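Local coordinates for glucoamylase (Thermoanaerobacterium thermosaccharolyticum, PDB 1LF6), which hydrolyses terminal alpha-1,4-linked glucose units one after another from the non-reducing ends of glucan chains, probably releasing beta-D-glucose, at residues 120-125 with 133-138; 157-162 with 184-189; 340-345 with 366-371; 457-462 with 473-478; 535-540 with 550-555. One frame throughout, in Å; residues are numbered along the deposited sequence.

Interaction 1 (120-125 with 133-138); sequences ITKDIF and LIMKAK
F125 meets I134 across the hairpin. F125 CG stands between its own N and carbonyl carbon (chi1 62°), and the ring lies obliquely across I134. F125 CE1 comes 3.6 Å from I134 CD1, and I134 CB sits over one ring face, offset toward the rim. I124 and M135 form the next pair. M135 CG is anti to its backbone N (chi1 172°), and the two side chains lie alongside, pointing the same way. I124 CG1 packs on M135 CG at 4.0 Å, and I124 CG2 reaches L133 CD1 at the same distance. An alanine in place of I124 would probably open a gap beside M135 CG and L133 CD1 and leave the thioether chain less firmly held. Further along, M135 SD touches K122 CD at 3.8 Å. The K122 amine goes on to a salt bridge with E89. On the other face T121 OG1 lies 3.5 Å from K138 CE, and the CB atoms of D123 and K136 meet. D123 OD2 has its salt bridge with K273, outside the hairpin.

The backbones are joined by three hydrogen-bonded pairs: T121 with K138, D123 with K136, and F125 with I134. D123 N to K136 O is 2.8 Å, and I134 N to F125 O is also 2.8 Å. The intervening pairs add CA-H...O contacts, such as A137 CA to T121 O. I124, L133 and M135 face strands of the second sheet, on I59, F52 and F77. This is an antiparallel beta hairpin in the beta-sandwich domain of a bacterial glucoamylase.

Interaction 2 (157-162 with 184-189); sequences PHIKNQ and DNVYTA
K160 reaches from the loop after strand 150-157 to the start of strand 186-192, in the N-terminal beta-sandwich domain. From CB, which points toward 184-189, the chain runs extended beyond CG. K160 CG lies 3.8 Å from V186 CG2. K160 CD comes 3.6 Å from D184 OD2 and also passes D184 CB. K160 CE rests against V186 CG2 at 3.7 Å and is close to N185 OD1. K160 NZ ends the chain with a hydrogen bond to N185 OD1 at 2.7 Å. The amine sits in the plane of the amide carbonyl, with a C=O...N angle of 150°. N185 CG stands between its backbone N and carbonyl carbon (chi1 57°), and the side chain crosses the lysine at about a right angle. Beside K160, I159 and V186 run alongside in opposing senses. I159 CG2 presses on V186 CB at 3.4 Å, a close fit for two carbons. D71 of strand 70-80 touches both I159 and V186, and it accepts a hydrogen bond from K160 N.

The contact thus pairs a buried apolar patch with a polar margin. D184 OD2 is 4.1 Å from K160 NZ, too far for a salt bridge. The carboxylate would probably still favour the positive charge there, while the neutral N185 carbonyl supplies the direct bond.

Interaction 3 (340-345 with 366-371); sequences VWSRDL and DYLAKV
V340 and Y367 meet tip to tip, as do L345 and L368. The V340 isopropyl group is the first bump. V340 CG1 presses on Y367 CE2 at 3.6 Å, coming obliquely to the ring. The other methyl, V340 CG2, lies 3.8 Å from Y367 OH. One methyl thus meets the ring at CE2 and the other meets the hydroxyl at its end. The tyrosine CG is anti to its backbone N (chi1 172°), on a CB that points toward 340-345.

The second bump is a single methyl, L345 CD2. This L345 CD2 fits into the fork of L368, 3.7 Å from L368 CG and also 3.7 Å from L368 CD2, with CD1 slightly farther. L345 CD2 also touches Y367 CD2 at 4.1 Å. It therefore fills the hollow between the tyrosine ring and the leucine fork. L368 CD2 in turn lies beside the helix start, 4.3 Å from S342 CB.

The contact joins the first turn of helix 342-355 and the residues leading into it to helix 358-375, in the alpha/alpha barrel of glycoside hydrolase family 15. W341 takes the N-cap position of the first helix, and its CB points away from 366-371. W341 NE1 hydrogen-bonds to E438 OE2, on the probable proton donor.

The polar ends here are held from outside. S342 OG bonds to the E397 carbonyl, and Y367 OH bonds to T382 OG1. P401 of helix 395-407 packs on both S342 and L368.

Interaction 4 (457-462 with 473-478); sequences CAAYIA and KYQEKA
A458 and A459 of helix 445-464 pack against Y474 of helix 468-489 in a plain apolar contact between consecutive helices. It lies in the alpha/alpha barrel, far from the annotated sites. The segments 457-462 and 473-478 run antiparallel, at 162°, with axes 8.2 Å apart at closest. The alanines A458, A459 and A462 are consistent with this close approach. A459 CA and Y474 CA are the nearest pair of CA atoms, 5.4 Å apart.

Y474 carries most of the second side. Y474 CB touches A459 CB at 3.9 Å. Y474 CG stands anti to the carbonyl carbon (chi1 -66°), and the ring lies beside the first helix. There Y474 CD1 meets A458 CB at 3.8 Å, and A462 CB, one turn further on, is more distant from Y474 CD1 at 4.4 Å. Both alanines approach the ring obliquely. Q475 bends at chi2 and lies beside A459, with a spacing that is doubtful in the model.

Y474 OH bonds to D423 of helix 414-428, and its side chain also touches A422 and I426. Q475 touches R681 and Y682 of helix 676-682. A458 also meets I402 of helix 395-407, so three further helices touch this pair.

Interaction 5 (535-540 with 550-555); sequences SFLELV and PKILNT
F536 and T555 make a CH-pi contact. T555 CG2 stands over the centre of the F536 ring, 3.3 Å from the centroid and 7° off the ring normal. The methyl is anti to its backbone N, and T555 CB also nears the rim at F536 CE2, 3.5 Å away. L537 CG lies over the opposite ring face, offset toward the rim.

The apolar contacts centre on I552. I552 CD1 meets F536 CD2 at 3.9 Å, V540 CG1 at 3.9 Å and L539 CD1 at 4.1 Å. A chi2 of -62° sets CD1 among these three residues. An alanine in place of F536 would probably leave T555 CG2 without its ring face and open a gap beside I552 CD1.

The polar contacts lie within helix 550-562. T555 OG1 donates to K551 O at 2.7 Å. T555 N reaches that oxygen from the opposite face of its carbonyl plane. T555 OG1 also bonds with Y502 N, and its two bonds probably fix the side-chain rotation.

The contact joins 535-540 to helix 550-562 in the alpha/alpha barrel domain. Y609 of helix 600-612 packs on L537, V540 and I552. Strand 501-502 touches L539, I552 and T555, and helix 445-464 meets L539.

The five contacts fall into two groups. Interactions 1 and 2 belong to the N-terminal beta-sandwich and reach the same sheet, with centres 22 Å apart. Interactions 3, 4 and 5 lie in the helical catalytic domain. Their centres are 21 to 27 Å apart, and none touches another. Helix 445-464 links two of them: it carries 457-462 and packs on L539. Helix 395-407 likewise lies against both interaction 3 and interaction 4. Two contacts approach the probable catalytic pair. The S342 side chain is about 9 Å from that of E438, and the F536 side chain is about 11 Å from that of E435. Interactions 1 and 2 lie away from the annotated sites; the centres of interactions 1 and 4 are 55 Å apart.

Interaction 1 (120-125 with 133-138)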
# COMPACT_ATOMS: atom_id res chain seq x y z
N ILE A 120 -23.31 -13.68 -6.63
CA ILE A 120 -22.36 -13.54 -7.73
C ILE A 120 -21.00 -14.03 -7.27
O ILE A 120 -20.50 -13.62 -6.22
CB ILE A 120 -22.24 -12.06 -8.18
CG1 ILE A 120 -23.61 -11.55 -8.66
CG2 ILE A 120 -21.22 -11.94 -9.31
CD1 ILE A 120 -23.59 -10.11 -9.15
N THR A 121 -20.40 -14.93 -8.05
CA THR A 121 -19.09 -15.47 -7.71
C THR A 121 -18.08 -15.03 -8.76
O THR A 121 -18.34 -15.11 -9.95
CB THR A 121 -19.14 -17.01 -7.64
OG1 THR A 121 -20.10 -17.40 -6.66
CG2 THR A 121 -17.77 -17.57 -7.26
N LYS A 122 -16.92 -14.55 -8.30
CA LYS A 122 -15.90 -14.08 -9.22
C LYS A 122 -14.53 -14.73 -9.05
O LYS A 122 -14.16 -15.17 -7.96
CB LYS A 122 -15.73 -12.56 -9.08
CG LYS A 122 -17.03 -11.76 -9.15
CD LYS A 122 -16.79 -10.29 -8.80
CE LYS A 122 -18.06 -9.47 -8.92
NZ LYS A 122 -17.83 -8.04 -8.55
N ASP A 123 -13.78 -14.77 -10.14
CA ASP A 123 -12.43 -15.31 -10.18
C ASP A 123 -11.65 -14.20 -10.85
O ASP A 123 -11.90 -13.89 -12.01
CB ASP A 123 -12.38 -16.58 -11.04
CG ASP A 123 -12.84 -17.81 -10.29
OD1 ASP A 123 -13.67 -17.66 -9.37
OD2 ASP A 123 -12.39 -18.94 -10.62
N ILE A 124 -10.72 -13.59 -10.11
CA ILE A 124 -9.95 -12.47 -10.64
C ILE A 124 -8.44 -12.65 -10.59
O ILE A 124 -7.88 -13.07 -9.58
CB ILE A 124 -10.33 -11.18 -9.88
CG1 ILE A 124 -11.85 -10.97 -9.97
CG2 ILE A 124 -9.58 -9.98 -10.46
CD1 ILE A 124 -12.37 -9.88 -9.05
N PHE A 125 -7.79 -12.30 -11.70
CA PHE A 125 -6.34 -12.39 -11.83
C PHE A 125 -5.96 -11.76 -13.16
O PHE A 125 -6.82 -11.25 -13.88
CB PHE A 125 -5.88 -13.86 -11.79
CG PHE A 125 -6.44 -14.70 -12.89
CD1 PHE A 125 -5.73 -14.88 -14.08
CD2 PHE A 125 -7.68 -15.31 -12.76
CE1 PHE A 125 -6.25 -15.65 -15.12
CE2 PHE A 125 -8.21 -16.08 -13.79
CZ PHE A 125 -7.50 -16.25 -14.97
N LEU A 133 -6.70 -7.71 -17.56
CA LEU A 133 -7.26 -8.15 -16.28
C LEU A 133 -8.43 -9.06 -16.61
O LEU A 133 -9.25 -8.74 -17.47
CB LEU A 133 -7.76 -6.95 -15.47
CG LEU A 133 -8.43 -7.29 -14.14
CD1 LEU A 133 -7.42 -7.94 -13.21
CD2 LEU A 133 -9.01 -6.03 -13.52
N ILE A 134 -8.50 -10.19 -15.92
CA ILE A 134 -9.55 -11.16 -16.17
C ILE A 134 -10.47 -11.37 -14.97
O ILE A 134 -10.02 -11.42 -13.83
CB ILE A 134 -8.94 -12.53 -16.54
CG1 ILE A 134 -8.01 -12.36 -17.74
CG2 ILE A 134 -10.04 -13.53 -16.84
CD1 ILE A 134 -7.06 -13.52 -17.96
N MET A 135 -11.76 -11.48 -15.24
CA MET A 135 -12.74 -11.73 -14.20
C MET A 135 -13.80 -12.70 -14.70
O MET A 135 -14.62 -12.35 -15.54
CB MET A 135 -13.45 -10.45 -13.75
CG MET A 135 -14.61 -10.74 -12.79
SD MET A 135 -15.61 -9.31 -12.32
CE MET A 135 -16.31 -8.86 -13.92
N LYS A 136 -13.76 -13.92 -14.18
CA LYS A 136 -14.77 -14.89 -14.55
C LYS A 136 -15.87 -14.69 -13.52
O LYS A 136 -15.58 -14.54 -12.33
CB LYS A 136 -14.23 -16.32 -14.47
CG LYS A 136 -15.23 -17.38 -14.91
CD LYS A 136 -14.54 -18.72 -15.14
CE LYS A 136 -15.46 -19.72 -15.81
NZ LYS A 136 -14.76 -21.01 -16.10
N ALA A 137 -17.11 -14.67 -13.97
CA ALA A 137 -18.22 -14.47 -13.05
C ALA A 137 -19.39 -15.36 -13.43
O ALA A 137 -19.55 -15.74 -14.59
CB ALA A 137 -18.65 -13.00 -13.07
N LYS A 138 -20.19 -15.69 -12.43
CA LYS A 138 -21.38 -16.51 -12.62
C LYS A 138 -22.47 -15.95 -11.72
O LYS A 138 -22.22 -15.60 -10.56
CB LYS A 138 -21.10 -17.97 -12.25
CG LYS A 138 -20.84 -18.22 -10.77
CD LYS A 138 -20.80 -19.72 -10.46
CE LYS A 138 -20.51 -19.96 -8.98
NZ LYS A 138 -20.45 -21.40 -8.62

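Interaction 2 (157-162 with 184-189)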
# COMPACT_ATOMS: atom_id res chain seq x y z
N PRO A 157 -13.94 4.16 -15.94
CA PRO A 157 -12.54 4.47 -16.22
C PRO A 157 -12.09 5.82 -15.69
O PRO A 157 -12.80 6.83 -15.81
CB PRO A 157 -12.49 4.41 -17.74
CG PRO A 157 -13.82 4.95 -18.13
CD PRO A 157 -14.76 4.26 -17.16
N HIS A 158 -10.90 5.83 -15.08
CA HIS A 158 -10.29 7.05 -14.56
C HIS A 158 -8.87 7.01 -15.10
O HIS A 158 -7.90 6.96 -14.33
CB HIS A 158 -10.24 7.05 -13.03
CG HIS A 158 -11.54 7.44 -12.39
ND1 HIS A 158 -11.61 7.92 -11.10
CD2 HIS A 158 -12.81 7.40 -12.85
CE1 HIS A 158 -12.87 8.16 -10.80
NE2 HIS A 158 -13.62 7.85 -11.84
N ILE A 159 -8.75 7.03 -16.42
CA ILE A 159 -7.46 6.95 -17.07
C ILE A 159 -6.46 8.00 -16.63
O ILE A 159 -6.78 9.19 -16.51
CB ILE A 159 -7.63 6.98 -18.60
CG1 ILE A 159 -8.62 5.88 -19.01
CG2 ILE A 159 -6.29 6.75 -19.30
CD1 ILE A 159 -9.07 5.96 -20.44
N LYS A 160 -5.24 7.54 -16.38
CA LYS A 160 -4.15 8.39 -15.93
C LYS A 160 -4.47 9.20 -14.68
O LYS A 160 -4.30 10.42 -14.64
CB LYS A 160 -3.68 9.31 -17.05
CG LYS A 160 -2.76 8.63 -18.05
CD LYS A 160 -1.91 9.65 -18.80
CE LYS A 160 -0.75 8.99 -19.50
NZ LYS A 160 0.18 10.00 -20.09
N ASN A 161 -4.95 8.50 -13.65
CA ASN A 161 -5.28 9.09 -12.36
C ASN A 161 -6.32 10.20 -12.29
O ASN A 161 -6.23 11.07 -11.42
CB ASN A 161 -3.99 9.59 -11.69
CG ASN A 161 -2.96 8.49 -11.53
OD1 ASN A 161 -1.90 8.53 -12.15
ND2 ASN A 161 -3.27 7.51 -10.70
N GLN A 162 -7.30 10.19 -13.19
CA GLN A 162 -8.34 11.21 -13.14
C GLN A 162 -9.64 10.70 -13.74
O GLN A 162 -9.65 10.08 -14.80
CB GLN A 162 -7.89 12.51 -13.84
CG GLN A 162 -7.93 12.49 -15.35
CD GLN A 162 -7.71 13.87 -15.93
OE1 GLN A 162 -6.65 14.47 -15.75
NE2 GLN A 162 -8.71 14.39 -16.64
N ASP A 184 -5.01 10.60 -23.42
CA ASP A 184 -3.60 10.69 -23.77
C ASP A 184 -3.19 9.39 -24.47
O ASP A 184 -3.88 8.91 -25.36
CB ASP A 184 -2.73 10.93 -22.54
CG ASP A 184 -2.87 12.35 -22.00
OD1 ASP A 184 -2.89 13.29 -22.82
OD2 ASP A 184 -2.95 12.52 -20.76
N ASN A 185 -2.06 8.83 -24.04
CA ASN A 185 -1.55 7.60 -24.65
C ASN A 185 -2.06 6.31 -24.00
O ASN A 185 -1.54 5.24 -24.29
CB ASN A 185 -0.03 7.62 -24.61
CG ASN A 185 0.50 7.77 -23.20
OD1 ASN A 185 0.22 8.75 -22.51
ND2 ASN A 185 1.28 6.79 -22.75
N VAL A 186 -3.07 6.41 -23.14
CA VAL A 186 -3.58 5.21 -22.48
C VAL A 186 -4.97 4.80 -22.94
O VAL A 186 -5.93 5.57 -22.81
CB VAL A 186 -3.59 5.39 -20.95
CG1 VAL A 186 -4.10 4.12 -20.28
CG2 VAL A 186 -2.19 5.71 -20.45
N TYR A 187 -5.09 3.58 -23.45
CA TYR A 187 -6.37 3.06 -23.92
C TYR A 187 -6.76 1.78 -23.18
O TYR A 187 -5.90 0.97 -22.83
CB TYR A 187 -6.29 2.73 -25.42
CG TYR A 187 -6.07 3.90 -26.34
CD1 TYR A 187 -7.10 4.38 -27.15
CD2 TYR A 187 -4.82 4.52 -26.43
CE1 TYR A 187 -6.89 5.45 -28.02
CE2 TYR A 187 -4.60 5.58 -27.30
CZ TYR A 187 -5.64 6.04 -28.09
OH TYR A 187 -5.42 7.10 -28.95
N THR A 188 -8.06 1.61 -22.97
CA THR A 188 -8.57 0.42 -22.32
C THR A 188 -9.66 -0.18 -23.20
O THR A 188 -10.40 0.54 -23.89
CB THR A 188 -9.18 0.72 -20.93
OG1 THR A 188 -10.41 1.44 -21.08
CG2 THR A 188 -8.20 1.52 -20.09
N ALA A 189 -9.76 -1.50 -23.18
CA ALA A 189 -10.75 -2.21 -23.97
C ALA A 189 -11.46 -3.22 -23.08
O ALA A 189 -10.83 -4.11 -22.51
CB ALA A 189 -10.07 -2.92 -25.14

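Interaction 3 (340-345 with 366-371)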
# COMPACT_ATOMS: atom_id res chain seq x y z
N VAL A 340 7.73 6.59 -3.43
CA VAL A 340 8.78 5.76 -2.85
C VAL A 340 9.45 6.50 -1.71
O VAL A 340 9.98 7.60 -1.89
CB VAL A 340 9.87 5.40 -3.91
CG1 VAL A 340 10.92 4.48 -3.29
CG2 VAL A 340 9.23 4.74 -5.12
N TRP A 341 9.40 5.91 -0.52
CA TRP A 341 10.03 6.48 0.66
C TRP A 341 11.20 5.58 1.04
O TRP A 341 11.05 4.36 1.14
CB TRP A 341 9.07 6.51 1.85
CG TRP A 341 8.16 7.70 1.92
CD1 TRP A 341 8.38 8.87 2.60
CD2 TRP A 341 6.84 7.80 1.36
NE1 TRP A 341 7.27 9.68 2.51
CE2 TRP A 341 6.31 9.05 1.76
CE3 TRP A 341 6.05 6.95 0.57
CZ2 TRP A 341 5.03 9.48 1.38
CZ3 TRP A 341 4.78 7.37 0.20
CH2 TRP A 341 4.28 8.63 0.61
N SER A 342 12.35 6.19 1.23
CA SER A 342 13.55 5.47 1.62
C SER A 342 13.28 4.62 2.87
O SER A 342 13.73 3.47 2.96
CB SER A 342 14.67 6.47 1.89
OG SER A 342 15.77 5.86 2.53
N ARG A 343 12.54 5.20 3.81
CA ARG A 343 12.22 4.51 5.06
C ARG A 343 11.41 3.24 4.80
O ARG A 343 11.83 2.15 5.17
CB ARG A 343 11.45 5.46 6.00
CG ARG A 343 10.90 4.81 7.28
CD ARG A 343 10.19 5.83 8.18
NE ARG A 343 9.37 6.75 7.40
CZ ARG A 343 9.71 8.00 7.10
NH1 ARG A 343 10.87 8.49 7.53
NH2 ARG A 343 8.91 8.75 6.37
N ASP A 344 10.27 3.39 4.15
CA ASP A 344 9.43 2.23 3.85
C ASP A 344 10.18 1.19 3.02
O ASP A 344 10.10 -0.00 3.30
CB ASP A 344 8.15 2.67 3.12
CG ASP A 344 7.27 3.57 3.98
OD1 ASP A 344 6.06 3.29 4.11
OD2 ASP A 344 7.80 4.55 4.53
N LEU A 345 10.92 1.65 2.02
CA LEU A 345 11.68 0.75 1.15
C LEU A 345 12.69 -0.05 1.98
O LEU A 345 12.86 -1.26 1.78
CB LEU A 345 12.40 1.57 0.07
CG LEU A 345 13.11 0.85 -1.08
CD1 LEU A 345 12.14 -0.08 -1.80
CD2 LEU A 345 13.67 1.88 -2.05
N ASP A 366 19.71 -0.62 -5.16
CA ASP A 366 20.22 -0.03 -6.39
C ASP A 366 19.33 1.11 -6.88
O ASP A 366 19.80 2.03 -7.55
CB ASP A 366 20.36 -1.10 -7.46
CG ASP A 366 21.61 -1.94 -7.27
OD1 ASP A 366 21.54 -3.17 -7.46
OD2 ASP A 366 22.66 -1.36 -6.93
N TYR A 367 18.05 1.05 -6.54
CA TYR A 367 17.12 2.11 -6.92
C TYR A 367 17.55 3.37 -6.15
O TYR A 367 17.66 4.45 -6.72
CB TYR A 367 15.69 1.74 -6.53
CG TYR A 367 14.70 2.87 -6.71
CD1 TYR A 367 14.18 3.17 -7.97
CD2 TYR A 367 14.31 3.67 -5.63
CE1 TYR A 367 13.31 4.24 -8.15
CE2 TYR A 367 13.43 4.75 -5.81
CZ TYR A 367 12.94 5.03 -7.07
OH TYR A 367 12.09 6.09 -7.26
N LEU A 368 17.79 3.20 -4.85
CA LEU A 368 18.21 4.30 -3.99
C LEU A 368 19.56 4.88 -4.42
O LEU A 368 19.79 6.09 -4.31
CB LEU A 368 18.30 3.82 -2.53
CG LEU A 368 16.98 3.42 -1.86
CD1 LEU A 368 17.28 2.80 -0.51
CD2 LEU A 368 16.09 4.64 -1.69
N ALA A 369 20.45 4.01 -4.89
CA ALA A 369 21.76 4.44 -5.35
C ALA A 369 21.58 5.38 -6.53
O ALA A 369 22.31 6.36 -6.68
CB ALA A 369 22.60 3.23 -5.76
N LYS A 370 20.58 5.08 -7.36
CA LYS A 370 20.27 5.89 -8.53
C LYS A 370 19.74 7.25 -8.07
O LYS A 370 20.05 8.29 -8.66
CB LYS A 370 19.22 5.16 -9.38
CG LYS A 370 19.23 5.47 -10.87
CD LYS A 370 18.98 6.95 -11.17
CE LYS A 370 18.85 7.21 -12.66
NZ LYS A 370 17.64 6.54 -13.23
N VAL A 371 18.95 7.24 -7.00
CA VAL A 371 18.40 8.48 -6.48
C VAL A 371 19.52 9.39 -5.97
O VAL A 371 19.54 10.59 -6.25
CB VAL A 371 17.38 8.21 -5.33
CG1 VAL A 371 17.01 9.52 -4.65
CG2 VAL A 371 16.12 7.56 -5.89

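Interaction 4 (457-462 with 473-478)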
# COMPACT_ATOMS: atom_id res chain seq x y z
N CYS A 457 27.63 2.14 10.25
CA CYS A 457 27.69 1.25 9.09
C CYS A 457 28.53 1.90 7.99
O CYS A 457 29.23 1.21 7.24
CB CYS A 457 26.28 0.94 8.56
SG CYS A 457 25.22 0.02 9.70
N ALA A 458 28.46 3.22 7.89
CA ALA A 458 29.22 3.95 6.89
C ALA A 458 30.71 3.82 7.17
O ALA A 458 31.52 3.71 6.26
CB ALA A 458 28.82 5.42 6.86
N ALA A 459 31.06 3.85 8.46
CA ALA A 459 32.45 3.72 8.87
C ALA A 459 32.96 2.32 8.53
O ALA A 459 34.10 2.16 8.09
CB ALA A 459 32.57 3.97 10.37
N TYR A 460 32.11 1.32 8.74
CA TYR A 460 32.47 -0.06 8.45
C TYR A 460 32.75 -0.22 6.96
O TYR A 460 33.76 -0.81 6.57
CB TYR A 460 31.31 -0.99 8.83
CG TYR A 460 31.59 -2.46 8.56
CD1 TYR A 460 32.19 -3.26 9.54
CD2 TYR A 460 31.26 -3.05 7.34
CE1 TYR A 460 32.44 -4.61 9.30
CE2 TYR A 460 31.51 -4.40 7.09
CZ TYR A 460 32.10 -5.17 8.08
OH TYR A 460 32.35 -6.51 7.85
N ILE A 461 31.85 0.30 6.13
CA ILE A 461 32.00 0.21 4.69
C ILE A 461 33.21 1.01 4.20
O ILE A 461 33.89 0.61 3.26
CB ILE A 461 30.73 0.71 3.96
CG1 ILE A 461 29.54 -0.18 4.32
CG2 ILE A 461 30.96 0.72 2.46
CD1 ILE A 461 28.22 0.28 3.74
N ALA A 462 33.47 2.15 4.85
CA ALA A 462 34.61 2.97 4.47
C ALA A 462 35.89 2.17 4.69
O ALA A 462 36.81 2.22 3.88
CB ALA A 462 34.64 4.24 5.30
N LYS A 473 36.31 9.43 10.89
CA LYS A 473 35.44 10.61 10.94
C LYS A 473 33.98 10.22 11.22
O LYS A 473 33.32 10.81 12.09
CB LYS A 473 35.53 11.35 9.61
CG LYS A 473 34.67 12.59 9.50
CD LYS A 473 34.89 13.27 8.14
CE LYS A 473 33.99 14.48 7.98
NZ LYS A 473 34.17 15.46 9.08
N TYR A 474 33.48 9.24 10.48
CA TYR A 474 32.11 8.77 10.64
C TYR A 474 31.86 8.21 12.03
O TYR A 474 30.90 8.61 12.69
CB TYR A 474 31.81 7.71 9.58
CG TYR A 474 31.81 8.23 8.16
CD1 TYR A 474 32.04 7.37 7.09
CD2 TYR A 474 31.57 9.58 7.89
CE1 TYR A 474 32.05 7.85 5.78
CE2 TYR A 474 31.57 10.06 6.58
CZ TYR A 474 31.82 9.18 5.53
OH TYR A 474 31.84 9.66 4.23
N GLN A 475 32.71 7.30 12.48
CA GLN A 475 32.55 6.69 13.80
C GLN A 475 32.63 7.68 14.95
O GLN A 475 31.87 7.57 15.91
CB GLN A 475 33.57 5.58 14.03
CG GLN A 475 33.15 4.24 13.47
CD GLN A 475 31.86 3.69 14.09
OE1 GLN A 475 31.36 2.67 13.65
NE2 GLN A 475 31.34 4.36 15.11
N GLU A 476 33.55 8.63 14.86
CA GLU A 476 33.70 9.64 15.90
C GLU A 476 32.40 10.42 16.04
O GLU A 476 31.95 10.71 17.15
CB GLU A 476 34.84 10.59 15.57
CG GLU A 476 36.17 10.21 16.21
CD GLU A 476 37.31 11.12 15.78
OE1 GLU A 476 37.16 12.35 15.88
OE2 GLU A 476 38.36 10.60 15.35
N LYS A 477 31.81 10.77 14.90
CA LYS A 477 30.56 11.52 14.89
C LYS A 477 29.47 10.65 15.51
O LYS A 477 28.73 11.09 16.39
CB LYS A 477 30.19 11.88 13.45
CG LYS A 477 29.07 12.90 13.31
CD LYS A 477 29.46 14.27 13.88
CE LYS A 477 30.58 14.91 13.09
NZ LYS A 477 30.90 16.28 13.58
N ALA A 478 29.39 9.40 15.06
CA ALA A 478 28.39 8.46 15.56
C ALA A 478 28.47 8.31 17.08
O ALA A 478 27.44 8.33 17.76
CB ALA A 478 28.57 7.10 14.88

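Interaction 5 (535-540 with 550-555)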
# COMPACT_ATOMS: atom_id res chain seq x y z
N SER A 535 8.07 5.43 18.79
CA SER A 535 9.19 5.38 17.86
C SER A 535 10.53 5.36 18.58
O SER A 535 11.55 5.00 17.98
CB SER A 535 9.15 6.59 16.91
OG SER A 535 7.97 6.58 16.12
N PHE A 536 10.55 5.75 19.85
CA PHE A 536 11.80 5.75 20.59
C PHE A 536 12.36 4.34 20.65
O PHE A 536 13.56 4.15 20.84
CB PHE A 536 11.61 6.28 22.01
CG PHE A 536 11.02 5.28 22.96
CD1 PHE A 536 9.66 4.98 22.92
CD2 PHE A 536 11.83 4.62 23.88
CE1 PHE A 536 9.12 4.04 23.79
CE2 PHE A 536 11.29 3.67 24.75
CZ PHE A 536 9.93 3.38 24.70
N LEU A 537 11.50 3.34 20.47
CA LEU A 537 11.95 1.95 20.51
C LEU A 537 12.92 1.66 19.37
O LEU A 537 13.53 0.59 19.33
CB LEU A 537 10.76 0.98 20.45
CG LEU A 537 9.89 0.89 21.71
CD1 LEU A 537 8.73 -0.07 21.46
CD2 LEU A 537 10.75 0.42 22.90
N GLU A 538 13.06 2.61 18.45
CA GLU A 538 13.98 2.46 17.34
C GLU A 538 15.40 2.41 17.90
O GLU A 538 16.30 1.82 17.28
CB GLU A 538 13.86 3.63 16.37
CG GLU A 538 12.65 3.54 15.47
CD GLU A 538 12.77 2.44 14.44
OE1 GLU A 538 12.50 1.26 14.78
OE2 GLU A 538 13.17 2.74 13.30
N LEU A 539 15.58 3.03 19.06
CA LEU A 539 16.87 3.06 19.74
C LEU A 539 17.35 1.64 20.00
O LEU A 539 18.51 1.32 19.75
CB LEU A 539 16.76 3.81 21.08
CG LEU A 539 16.63 5.34 21.05
CD1 LEU A 539 16.13 5.83 22.40
CD2 LEU A 539 17.98 5.97 20.70
N VAL A 540 16.46 0.78 20.49
CA VAL A 540 16.82 -0.61 20.77
C VAL A 540 16.81 -1.45 19.49
O VAL A 540 17.69 -2.29 19.28
CB VAL A 540 15.85 -1.23 21.82
CG1 VAL A 540 15.80 -0.35 23.08
CG2 VAL A 540 14.47 -1.38 21.23
N PRO A 550 17.37 1.41 31.79
CA PRO A 550 16.29 2.01 32.60
C PRO A 550 15.58 3.21 31.95
O PRO A 550 14.42 3.48 32.27
CB PRO A 550 17.00 2.37 33.91
CG PRO A 550 18.45 2.54 33.50
CD PRO A 550 18.65 1.41 32.52
N LYS A 551 16.24 3.91 31.04
CA LYS A 551 15.60 5.04 30.37
C LYS A 551 14.53 4.51 29.42
O LYS A 551 13.48 5.13 29.24
CB LYS A 551 16.63 5.89 29.61
CG LYS A 551 17.61 6.62 30.53
CD LYS A 551 18.40 7.67 29.77
CE LYS A 551 19.28 8.52 30.69
NZ LYS A 551 20.36 7.72 31.33
N ILE A 552 14.81 3.37 28.80
CA ILE A 552 13.87 2.73 27.89
C ILE A 552 12.66 2.24 28.69
O ILE A 552 11.52 2.46 28.30
CB ILE A 552 14.51 1.51 27.17
CG1 ILE A 552 15.60 1.99 26.21
CG2 ILE A 552 13.43 0.70 26.45
CD1 ILE A 552 15.10 2.88 25.09
N LEU A 553 12.92 1.57 29.81
CA LEU A 553 11.84 1.05 30.66
C LEU A 553 10.95 2.18 31.18
O LEU A 553 9.73 2.04 31.21
CB LEU A 553 12.43 0.25 31.83
CG LEU A 553 12.97 -1.16 31.52
CD1 LEU A 553 11.87 -2.01 30.89
CD2 LEU A 553 14.14 -1.07 30.57
N ASN A 554 11.57 3.29 31.58
CA ASN A 554 10.82 4.43 32.10
C ASN A 554 9.88 4.99 31.02
O ASN A 554 8.74 5.35 31.30
CB ASN A 554 11.77 5.54 32.54
CG ASN A 554 12.46 5.24 33.87
OD1 ASN A 554 13.42 5.92 34.24
ND2 ASN A 554 11.96 4.24 34.58
N THR A 555 10.39 5.06 29.80
CA THR A 555 9.61 5.59 28.69
C THR A 555 8.44 4.66 28.41
O THR A 555 7.31 5.10 28.18
CB THR A 555 10.49 5.73 27.43
OG1 THR A 555 11.65 6.52 27.75
CG2 THR A 555 9.72 6.41 26.31